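Side-chain contacts in CyaB (Pseudomonas aeruginosa, PDB 3R5G), which probably converts ATP to cyclic AMP through its adenylate/guanylate cyclase catalytic domain, the part of a longer membrane protein described in this document: residues K76-A81 / I114-C119; K8-F13 / Y132-R137. All blocks are in the same frame, centred on the assembly; numbering follows the deposited sequence.

Contact 1: residues K76-A81 / I114-C119; sequences KDAVAA and INTGYC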
loop_
_atom_site.group_PDB
_atom_site.type_symbol
_atom_site.label_atom_id
_atom_site.label_comp_id
_atom_site.label_asym_id
_atom_site.label_seq_id
_atom_site.Cartn_x
_atom_site.Cartn_y
_atom_site.Cartn_z
ATOM N N LYS A 76 -8.706 4.256 -25.150
ATOM C CA LYS A 76 -8.563 2.801 -25.114
ATOM C C LYS A 76 -7.821 2.288 -23.901
ATOM O O LYS A 76 -8.154 1.225 -23.406
ATOM C CB LYS A 76 -7.867 2.222 -26.403
ATOM C CG LYS A 76 -8.786 2.294 -27.583
ATOM C CD LYS A 76 -8.001 1.628 -28.820
ATOM C CE LYS A 76 -8.627 1.945 -30.142
ATOM N NZ LYS A 76 -10.108 1.717 -30.213
ATOM N N ASP A 77 -6.914 3.071 -23.348
ATOM C CA ASP A 77 -6.221 2.636 -22.134
ATOM C C ASP A 77 -7.249 2.559 -20.969
ATOM O O ASP A 77 -7.216 1.629 -20.181
ATOM C CB ASP A 77 -5.034 3.566 -21.730
ATOM C CG ASP A 77 -3.852 3.540 -22.690
ATOM O OD1 ASP A 77 -3.700 2.599 -23.473
ATOM O OD2 ASP A 77 -3.063 4.470 -22.624
ATOM N N ALA A 78 -8.081 3.565 -20.902
ATOM C CA ALA A 78 -9.129 3.588 -19.839
ATOM C C ALA A 78 -10.164 2.510 -20.068
ATOM O O ALA A 78 -10.547 1.830 -19.078
ATOM C CB ALA A 78 -9.801 4.964 -19.819
ATOM N N VAL A 79 -10.648 2.347 -21.307
ATOM C CA VAL A 79 -11.579 1.254 -21.571
ATOM C C VAL A 79 -10.920 -0.093 -21.185
ATOM O O VAL A 79 -11.578 -0.980 -20.624
ATOM C CB VAL A 79 -11.999 1.245 -23.015
ATOM C CG1 VAL A 79 -12.792 -0.006 -23.397
ATOM C CG2 VAL A 79 -12.873 2.502 -23.219
ATOM N N ALA A 80 -9.621 -0.288 -21.553
ATOM C CA ALA A 80 -8.990 -1.540 -21.209
ATOM C C ALA A 80 -8.910 -1.816 -19.682
ATOM O O ALA A 80 -9.230 -2.942 -19.186
ATOM C CB ALA A 80 -7.557 -1.574 -21.834
ATOM N N ALA A 81 -8.594 -0.725 -18.912
ATOM C CA ALA A 81 -8.451 -0.903 -17.479
ATOM C C ALA A 81 -9.851 -1.266 -16.919
ATOM O O ALA A 81 -9.932 -2.095 -16.063
ATOM C CB ALA A 81 -8.018 0.428 -16.841
ATOM N N ILE A 114 -10.487 3.094 -9.820
ATOM C CA ILE A 114 -9.776 3.364 -11.092
ATOM C C ILE A 114 -9.799 4.846 -11.267
ATOM O O ILE A 114 -10.887 5.465 -11.145
ATOM C CB ILE A 114 -10.439 2.602 -12.251
ATOM C CG1 ILE A 114 -10.460 1.129 -11.915
ATOM C CG2 ILE A 114 -9.682 2.914 -13.535
ATOM C CD1 ILE A 114 -11.236 0.285 -13.011
ATOM N N ASN A 115 -8.669 5.443 -11.656
ATOM C CA ASN A 115 -8.637 6.845 -11.963
ATOM C C ASN A 115 -7.733 7.039 -13.134
ATOM O O ASN A 115 -6.792 6.247 -13.340
ATOM C CB ASN A 115 -8.084 7.605 -10.728
ATOM C CG ASN A 115 -7.891 9.102 -10.980
ATOM O OD1 ASN A 115 -8.812 9.778 -11.480
ATOM N ND2 ASN A 115 -6.692 9.601 -10.718
ATOM N N THR A 116 -7.867 8.093 -13.880
ATOM C CA THR A 116 -7.034 8.433 -15.033
ATOM C C THR A 116 -6.503 9.846 -14.839
ATOM O O THR A 116 -7.202 10.726 -14.407
ATOM C CB THR A 116 -7.897 8.454 -16.260
ATOM O OG1 THR A 116 -8.541 7.186 -16.442
ATOM C CG2 THR A 116 -7.107 8.867 -17.588
ATOM N N GLY A 117 -5.220 10.026 -15.072
ATOM C CA GLY A 117 -4.600 11.382 -14.998
ATOM C C GLY A 117 -3.097 11.244 -15.136
ATOM O O GLY A 117 -2.551 10.140 -15.344
ATOM N N TYR A 118 -2.429 12.424 -15.135
ATOM C CA TYR A 118 -0.973 12.407 -15.301
ATOM C C TYR A 118 -0.271 11.937 -14.112
ATOM O O TYR A 118 -0.512 12.370 -12.984
ATOM C CB TYR A 118 -0.525 13.873 -15.674
ATOM C CG TYR A 118 -0.893 14.167 -17.120
ATOM C CD1 TYR A 118 -0.032 13.804 -18.211
ATOM C CD2 TYR A 118 -2.064 14.809 -17.455
ATOM C CE1 TYR A 118 -0.396 14.029 -19.564
ATOM C CE2 TYR A 118 -2.372 15.069 -18.780
ATOM C CZ TYR A 118 -1.551 14.664 -19.815
ATOM O OH TYR A 118 -1.917 14.935 -21.149
ATOM N N CYS A 119 0.657 10.995 -14.329
ATOM C CA CYS A 119 1.427 10.344 -13.280
ATOM C C CYS A 119 2.907 10.377 -13.611
ATOM O O CYS A 119 3.226 10.529 -14.744
ATOM C CB CYS A 119 1.047 8.844 -13.173
ATOM S SG CYS A 119 -0.690 8.561 -12.714
#
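Ala78 lies nearest Thr116, 7.1 Å between CA atoms, and one helical turn on Ala81 lies nearest Ile114, at 7.8 Å between CA atoms, so helix 74-100 lies over the final residues of strand 109-116. The contact is small and buried, and no hydrogen bond crosses it. At its lower-numbered helical end the methyl of Ala78 comes up to the hydroxyl side of Thr116, with Ala78 CB 4.2 Å from Thr116 OG1. The hydroxyl borders the helix, but its hydrogen bonds run to the hydroxyls of Thr160 and Thr11. The methyl of Ala78 lies against it without offering it a bond, and also packs on Leu163 and Ile164 of helix 158-164.

The other half is apolar between side chains. Ala81 and Ile114 point toward each other, and the isoleucine meets the helix with two branches. Its CG2 stands anti to the backbone N (chi1 -57° for CG1), and Ile114 CG2 stops 4.5 Å from Ala81 CB, a loose approach. Its longer arm, extended at chi2 175°, brings Ile114 CD1 to the carbonyl of Ala81, 4.1 Å from Ala81 O. Thr11 of strand 6-18 packs on both side chains, and Phe66 of strand 61-66 on Ala81.

Beyond Thr116 the chain turns a corner at Gly117 and leaves the helix. Helix 74-100 is the connection of a beta-alpha-beta crossover from strand 61-66 to strand 109-116, in the ferredoxin-like core of class III nucleotide cyclases. At Ala78 and Ala81 the helix presents methyl groups to the sheet. Between the two segments the contact is van der Waals packing, and the one hydroxyl involved spends its bonds on threonines elsewhere.

Contact 2: residues K8-F13 / Y132-R137; sequences KKLTVF and YTIIGR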
loop_
_atom_site.group_PDB
_atom_site.type_symbol
_atom_site.label_atom_id
_atom_site.label_comp_id
_atom_site.label_asym_id
_atom_site.label_seq_id
_atom_site.Cartn_x
_atom_site.Cartn_y
_atom_site.Cartn_z
ATOM N N LYS A 8 3.219 11.031 -17.554
ATOM C CA LYS A 8 2.418 10.462 -18.646
ATOM C C LYS A 8 0.964 10.295 -18.161
ATOM O O LYS A 8 0.791 10.064 -16.956
ATOM C CB LYS A 8 2.963 9.096 -19.022
ATOM C CG LYS A 8 4.313 9.204 -19.739
ATOM C CD LYS A 8 4.917 7.783 -19.810
ATOM C CE LYS A 8 4.290 7.003 -20.935
ATOM N NZ LYS A 8 5.445 6.359 -21.682
ATOM N N LYS A 9 0.013 10.367 -19.094
ATOM C CA LYS A 9 -1.454 10.157 -18.729
ATOM C C LYS A 9 -1.607 8.632 -18.648
ATOM O O LYS A 9 -1.368 7.919 -19.627
ATOM C CB LYS A 9 -2.322 10.713 -19.811
ATOM C CG LYS A 9 -3.837 10.554 -19.328
ATOM C CD LYS A 9 -4.701 11.343 -20.237
ATOM C CE LYS A 9 -4.828 12.780 -19.827
ATOM N NZ LYS A 9 -5.923 13.355 -20.706
ATOM N N LEU A 10 -1.991 8.131 -17.482
ATOM C CA LEU A 10 -2.218 6.727 -17.237
ATOM C C LEU A 10 -3.627 6.529 -16.692
ATOM O O LEU A 10 -4.175 7.423 -16.099
ATOM C CB LEU A 10 -1.250 6.197 -16.222
ATOM C CG LEU A 10 0.244 6.454 -16.425
ATOM C CD1 LEU A 10 1.006 5.808 -15.286
ATOM C CD2 LEU A 10 0.671 5.827 -17.687
ATOM N N THR A 11 -4.155 5.312 -16.896
ATOM C CA THR A 11 -5.297 4.832 -16.063
ATOM C C THR A 11 -4.684 3.874 -15.071
ATOM O O THR A 11 -3.977 2.899 -15.421
ATOM C CB THR A 11 -6.414 4.275 -16.934
ATOM O OG1 THR A 11 -6.978 5.312 -17.725
ATOM C CG2 THR A 11 -7.590 3.727 -16.001
ATOM N N VAL A 12 -5.013 4.094 -13.816
ATOM C CA VAL A 12 -4.452 3.363 -12.681
ATOM C C VAL A 12 -5.528 2.604 -11.919
ATOM O O VAL A 12 -6.612 3.179 -11.688
ATOM C CB VAL A 12 -3.724 4.313 -11.640
ATOM C CG1 VAL A 12 -3.188 3.557 -10.469
ATOM C CG2 VAL A 12 -2.672 5.181 -12.387
ATOM N N PHE A 13 -5.308 1.317 -11.646
ATOM C CA PHE A 13 -6.299 0.401 -11.088
ATOM C C PHE A 13 -5.726 -0.158 -9.796
ATOM O O PHE A 13 -4.546 -0.594 -9.742
ATOM C CB PHE A 13 -6.437 -0.752 -12.135
ATOM C CG PHE A 13 -7.154 -1.919 -11.604
ATOM C CD1 PHE A 13 -8.534 -2.068 -11.913
ATOM C CD2 PHE A 13 -6.519 -2.898 -10.794
ATOM C CE1 PHE A 13 -9.223 -3.197 -11.460
ATOM C CE2 PHE A 13 -7.264 -4.061 -10.305
ATOM C CZ PHE A 13 -8.614 -4.204 -10.637
ATOM N N TYR A 132 10.410 -0.449 -11.255
ATOM C CA TYR A 132 9.774 0.432 -12.233
ATOM C C TYR A 132 8.321 0.591 -11.819
ATOM O O TYR A 132 7.622 -0.423 -11.665
ATOM C CB TYR A 132 9.767 -0.353 -13.573
ATOM C CG TYR A 132 9.334 0.469 -14.657
ATOM C CD1 TYR A 132 10.207 1.392 -15.272
ATOM C CD2 TYR A 132 8.005 0.433 -15.075
ATOM C CE1 TYR A 132 9.796 2.185 -16.302
ATOM C CE2 TYR A 132 7.584 1.187 -16.110
ATOM C CZ TYR A 132 8.438 2.093 -16.736
ATOM O OH TYR A 132 8.113 2.896 -17.774
ATOM N N THR A 133 7.893 1.823 -11.522
ATOM C CA THR A 133 6.561 2.006 -10.857
ATOM C C THR A 133 6.125 3.443 -11.054
ATOM O O THR A 133 6.723 4.183 -11.827
ATOM C CB THR A 133 6.624 1.556 -9.408
ATOM O OG1 THR A 133 5.333 1.671 -8.735
ATOM C CG2 THR A 133 7.704 2.358 -8.662
ATOM N N ILE A 134 5.016 3.874 -10.421
ATOM C CA ILE A 134 4.425 5.185 -10.677
ATOM C C ILE A 134 4.082 5.802 -9.343
ATOM O O ILE A 134 3.823 5.084 -8.325
ATOM C CB ILE A 134 3.097 5.027 -11.534
ATOM C CG1 ILE A 134 2.120 4.008 -10.877
ATOM C CG2 ILE A 134 3.504 4.448 -12.946
ATOM C CD1 ILE A 134 0.657 3.997 -11.610
ATOM N N ILE A 135 4.106 7.128 -9.374
ATOM C CA ILE A 135 3.736 7.927 -8.195
ATOM C C ILE A 135 2.972 9.185 -8.626
ATOM O O ILE A 135 3.041 9.642 -9.786
ATOM C CB ILE A 135 5.015 8.302 -7.412
ATOM C CG1 ILE A 135 5.922 9.211 -8.251
ATOM C CG2 ILE A 135 5.753 7.129 -6.889
ATOM C CD1 ILE A 135 7.264 9.709 -7.473
ATOM N N GLY A 136 2.258 9.828 -7.680
ATOM C CA GLY A 136 1.613 11.074 -7.964
ATOM C C GLY A 136 0.231 11.105 -7.338
ATOM O O GLY A 136 -0.313 10.036 -6.873
ATOM N N ARG A 137 -0.313 12.303 -7.215
ATOM C CA ARG A 137 -1.693 12.481 -6.724
ATOM C C ARG A 137 -2.735 11.603 -7.407
ATOM O O ARG A 137 -3.677 11.150 -6.760
ATOM C CB ARG A 137 -2.054 13.968 -6.810
ATOM C CG ARG A 137 -3.359 14.406 -6.283
ATOM C CD ARG A 137 -3.393 15.993 -6.371
ATOM N NE ARG A 137 -3.610 16.545 -7.716
ATOM C CZ ARG A 137 -4.440 17.575 -7.984
ATOM N NH1 ARG A 137 -5.159 18.150 -7.009
ATOM N NH2 ARG A 137 -4.580 18.029 -9.236
#
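Ile134 sits opposite both Leu10 and Val12, reaching tip to tip toward each, and these three buried side chains make up the whole touching surface. The backbones stay well apart, with the Val12 and Ile134 CA atoms 9.3 Å from each other and no hydrogen bond between the segments. Ile134 divides its two arms between its neighbours. Ile134 CG2 meets Leu10 CD1 at 3.7 Å. The CG1 arm, held between the backbone N and the carbonyl carbon (chi1 53°) and then extended, reaches Val12, where Ile134 CD1 lies 3.6 Å from Val12 CG2 and 4.0 Å from Val12 CG1. Leu10 CD1 also approaches Ile134 CD1, at 4.1 Å, closing the three side chains into one compact cluster. Met63 and Phe65 of strand 61-66, with Val121 of strand 118-124, pack on Ile134 as well.

Beyond the cluster the segments do not touch. At one end Lys8 and Tyr132, both partly exposed, share Asp68: the lysine NZ forms a salt bridge to OD1 and the tyrosine OH a hydrogen bond to OD2. At the other, Gly136 occupies the N-cap position of helix 137-148; exposed Arg137 is hydrogen-bonded through its N to Glu25 of the second subunit, and Ile135 packs on Leu32 of the second subunit.

Leu10 and Val12 point to one face of strand 6-18 and Thr11 to the other. The curled sheet of the cyclase domain brings strand 129-135 across that first face, where the two meet by methyl packing, not strand pairing, while Asp68 probably balances the lysine charge at the partly exposed edge.

How the contacts relate
From the N terminus, strand 6-18 comes first with segment 8-13, followed much later by helix segment 76-81. Contact 1 closes its loop when 114-119 returns to that helix after 32 residues. Contact 2 closes a far longer loop, of 118 residues, when 132-137 comes back to 8-13; contact 1 is nested within it. Strand 6-18 lies between helix 74-100 and strand 129-135: Thr11 turns to contact 1, its CG2 3.3 Å from Ile114 CG2 and 3.4 Å from Ala81 CB. Strands 109-116 and 118-124 both pair with 6-18, and the two contacts add helix 74-100 and strand 129-135 to its two faces.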